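PDB 5IZT: outer surface protein from Borrelia burgdorferi, which is of uncertain molecular function but belongs to the PFam54_60 family and carries a domain related to the complement-binding protein BbCRASP-1. Local coordinates for residues 182-187 with 306-311. Residues are numbered along the deposited sequence; the frame is centred on the assembly and turned at random.
Sequences TLKNEL and KKIEIF
I308 meets L187 and K184 between helix 280-316 and helix 179-197, and the distances separate a close half from a loose one. On the close side, I308 CD1 lies 3.6 Å from L187 CD2 and 3.7 Å from L187 CG, so the methyl end of the isoleucine rests on the branch point of the leucine as well as on one of its methyls. The shaft follows at a wider spacing, with I308 CG1 4.0 Å from L187 CD2. The first torsion of I308 (chi1 -68°) sends its two branches to different partners: CG1 stands anti to the carbonyl carbon, and an extended chi2 (175°) carries CD1 on to the leucine. Both residues are buried.

The loose side belongs to CG2, the other branch of I308, whose nearest approach to K184 is 4.2 Å, to CG. Here the lysine offers the aliphatic base of its chain; a bend at chi3 (69°) redirects the remainder, and NZ hydrogen-bonds to Q181 OE1 on its own helix. K184 is partly exposed, so it forms the more open margin. Both side chains meet I308 at a slant. Only 131 Å² is buried between the segments. K184 and L187 also rest on L329 and L332 of helix 322-359, so three helices meet here, as in an all-helical bundle, and residues 306-311 lie in a predicted coiled coil (301-349).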
ATOM      1  N   THR A 182     -12.560 -27.055  -0.550  1.00 32.00           N
ATOM      2  CA  THR A 182     -11.566 -26.599   0.422  1.00 37.21           C
ATOM      3  C   THR A 182     -10.688 -25.500  -0.158  1.00 34.99           C
ATOM      4  O   THR A 182     -10.430 -24.475   0.492  1.00 33.78           O
ATOM      5  CB  THR A 182     -10.704 -27.776   0.876  1.00 36.05           C
ATOM      6  OG1 THR A 182     -11.499 -28.672   1.663  1.00 32.71           O
ATOM      7  CG2 THR A 182      -9.514 -27.280   1.694  1.00 31.63           C
ATOM      8  N   LEU A 183     -10.179 -25.725  -1.367  1.00 29.00           N
ATOM      9  CA  LEU A 183      -9.349 -24.735  -2.043  1.00 28.85           C
ATOM     10  C   LEU A 183     -10.099 -23.427  -2.220  1.00 23.19           C
ATOM     11  O   LEU A 183      -9.576 -22.350  -1.918  1.00 26.49           O
ATOM     12  CB  LEU A 183      -8.932 -25.274  -3.407  1.00 27.65           C
ATOM     13  CG  LEU A 183      -7.759 -24.630  -4.141  1.00 34.55           C
ATOM     14  CD1 LEU A 183      -6.443 -24.979  -3.460  1.00 38.84           C
ATOM     15  CD2 LEU A 183      -7.763 -25.045  -5.611  1.00 33.00           C
ATOM     16  N   LYS A 184     -11.350 -23.507  -2.675  1.00 21.98           N
ATOM     17  CA  LYS A 184     -12.126 -22.291  -2.898  1.00 25.52           C
ATOM     18  C   LYS A 184     -12.343 -21.542  -1.588  1.00 26.95           C
ATOM     19  O   LYS A 184     -12.132 -20.321  -1.512  1.00 23.38           O
ATOM     20  CB  LYS A 184     -13.465 -22.625  -3.557  1.00 24.32           C
ATOM     21  CG  LYS A 184     -14.319 -21.389  -3.803  1.00 28.34           C
ATOM     22  CD  LYS A 184     -15.715 -21.718  -4.246  1.00 29.20           C
ATOM     23  CE  LYS A 184     -16.527 -22.349  -3.120  1.00 36.39           C
ATOM     24  NZ  LYS A 184     -17.848 -22.827  -3.608  1.00 45.89           N
ATOM     25  N   ASN A 185     -12.736 -22.266  -0.534  1.00 26.31           N
ATOM     26  CA  ASN A 185     -13.048 -21.611   0.735  1.00 26.45           C
ATOM     27  C   ASN A 185     -11.805 -21.004   1.375  1.00 25.52           C
ATOM     28  O   ASN A 185     -11.874 -19.933   1.996  1.00 27.38           O
ATOM     29  CB  ASN A 185     -13.705 -22.601   1.694  1.00 32.35           C
ATOM     30  CG  ASN A 185     -15.119 -22.950   1.282  1.00 36.27           C
ATOM     31  OD1 ASN A 185     -15.767 -22.187   0.572  1.00 33.27           O
ATOM     32  ND2 ASN A 185     -15.620 -24.082   1.765  1.00 39.70           N
ATOM     33  N   GLU A 186     -10.662 -21.674   1.237  1.00 24.63           N
ATOM     34  CA  GLU A 186      -9.425 -21.154   1.798  1.00 31.72           C
ATOM     35  C   GLU A 186      -9.046 -19.835   1.136  1.00 29.84           C
ATOM     36  O   GLU A 186      -8.582 -18.905   1.812  1.00 24.76           O
ATOM     37  CB  GLU A 186      -8.333 -22.220   1.672  1.00 40.22           C
ATOM     38  CG  GLU A 186      -6.992 -21.765   1.144  1.00 57.00           C
ATOM     39  CD  GLU A 186      -6.121 -22.946   0.722  1.00 67.30           C
ATOM     40  OE1 GLU A 186      -6.211 -24.011   1.376  1.00 73.28           O
ATOM     41  OE2 GLU A 186      -5.367 -22.818  -0.271  1.00 54.81           O
ATOM     42  N   LEU A 187      -9.270 -19.717  -0.177  1.00 22.25           N
ATOM     43  CA  LEU A 187      -8.971 -18.452  -0.847  1.00 21.43           C
ATOM     44  C   LEU A 187      -9.949 -17.356  -0.430  1.00 22.00           C
ATOM     45  O   LEU A 187      -9.544 -16.205  -0.199  1.00 23.13           O
ATOM     46  CB  LEU A 187      -8.989 -18.641  -2.364  1.00 19.10           C
ATOM     47  CG  LEU A 187      -8.528 -17.432  -3.181  1.00 18.63           C
ATOM     48  CD1 LEU A 187      -7.126 -16.984  -2.743  1.00 21.35           C
ATOM     49  CD2 LEU A 187      -8.582 -17.752  -4.684  1.00 21.50           C
ATOM     50  N   LYS A 306     -14.341 -10.953  -6.598  1.00 19.56           N
ATOM     51  CA  LYS A 306     -15.326 -10.956  -7.686  1.00 25.96           C
ATOM     52  C   LYS A 306     -15.083 -12.107  -8.660  1.00 25.75           C
ATOM     53  O   LYS A 306     -16.037 -12.744  -9.135  1.00 22.44           O
ATOM     54  CB  LYS A 306     -15.281  -9.634  -8.452  1.00 36.01           C
ATOM     55  CG  LYS A 306     -15.791  -8.420  -7.695  1.00 49.88           C
ATOM     56  CD  LYS A 306     -15.951  -7.212  -8.623  1.00 61.03           C
ATOM     57  CE  LYS A 306     -14.641  -6.818  -9.285  1.00 64.37           C
ATOM     58  NZ  LYS A 306     -14.826  -5.781 -10.341  1.00 67.02           N
ATOM     59  N   LYS A 307     -13.817 -12.353  -9.011  1.00 23.25           N
ATOM     60  CA  LYS A 307     -13.498 -13.424  -9.959  1.00 22.73           C
ATOM     61  C   LYS A 307     -13.835 -14.799  -9.405  1.00 19.93           C
ATOM     62  O   LYS A 307     -14.267 -15.687 -10.154  1.00 21.47           O
ATOM     63  CB  LYS A 307     -12.026 -13.344 -10.359  1.00 19.63           C
ATOM     64  CG  LYS A 307     -11.771 -12.184 -11.331  1.00 25.79           C
ATOM     65  CD  LYS A 307     -12.620 -12.379 -12.592  1.00 34.31           C
ATOM     66  CE  LYS A 307     -12.054 -11.647 -13.798  1.00 36.27           C
ATOM     67  NZ  LYS A 307     -12.238 -10.183 -13.660  1.00 33.05           N
ATOM     68  N   ILE A 308     -13.613 -15.007  -8.110  1.00 18.58           N
ATOM     69  CA  ILE A 308     -13.977 -16.280  -7.489  1.00 18.89           C
ATOM     70  C   ILE A 308     -15.452 -16.564  -7.697  1.00 23.26           C
ATOM     71  O   ILE A 308     -15.835 -17.677  -8.061  1.00 22.04           O
ATOM     72  CB  ILE A 308     -13.623 -16.270  -5.993  1.00 29.10           C
ATOM     73  CG1 ILE A 308     -12.108 -16.237  -5.794  1.00 22.88           C
ATOM     74  CG2 ILE A 308     -14.250 -17.469  -5.295  1.00 28.56           C
ATOM     75  CD1 ILE A 308     -11.738 -16.108  -4.350  1.00 22.38           C
ATOM     76  N   GLU A 309     -16.306 -15.558  -7.462  1.00 23.29           N
ATOM     77  CA  GLU A 309     -17.745 -15.757  -7.607  1.00 31.19           C
ATOM     78  C   GLU A 309     -18.135 -16.005  -9.060  1.00 28.62           C
ATOM     79  O   GLU A 309     -19.025 -16.818  -9.333  1.00 29.18           O
ATOM     80  CB  GLU A 309     -18.497 -14.543  -7.051  1.00 32.39           C
ATOM     81  N   ILE A 310     -17.491 -15.309 -10.004  1.00 24.28           N
ATOM     82  CA  ILE A 310     -17.798 -15.498 -11.425  1.00 25.44           C
ATOM     83  C   ILE A 310     -17.404 -16.901 -11.876  1.00 26.68           C
ATOM     84  O   ILE A 310     -18.194 -17.622 -12.506  1.00 29.40           O
ATOM     85  CB  ILE A 310     -17.094 -14.414 -12.260  1.00 29.20           C
ATOM     86  CG1 ILE A 310     -17.741 -13.057 -12.011  1.00 29.13           C
ATOM     87  CG2 ILE A 310     -17.168 -14.726 -13.751  1.00 27.42           C
ATOM     88  CD1 ILE A 310     -16.882 -11.910 -12.519  1.00 33.73           C
ATOM     89  N   PHE A 311     -16.178 -17.315 -11.555  1.00 25.05           N
ATOM     90  CA  PHE A 311     -15.739 -18.654 -11.945  1.00 23.87           C
ATOM     91  C   PHE A 311     -16.600 -19.709 -11.279  1.00 23.35           C
ATOM     92  O   PHE A 311     -16.877 -20.759 -11.867  1.00 24.04           O
ATOM     93  CB  PHE A 311     -14.272 -18.856 -11.557  1.00 24.40           C
ATOM     94  CG  PHE A 311     -13.327 -17.937 -12.279  1.00 34.61           C
ATOM     95  CD1 PHE A 311     -13.606 -17.511 -13.570  1.00 34.98           C
ATOM     96  CD2 PHE A 311     -12.153 -17.510 -11.674  1.00 30.44           C
ATOM     97  CE1 PHE A 311     -12.738 -16.672 -14.239  1.00 38.50           C
ATOM     98  CE2 PHE A 311     -11.277 -16.667 -12.337  1.00 35.05           C
ATOM     99  CZ  PHE A 311     -11.572 -16.249 -13.623  1.00 36.56           C
TER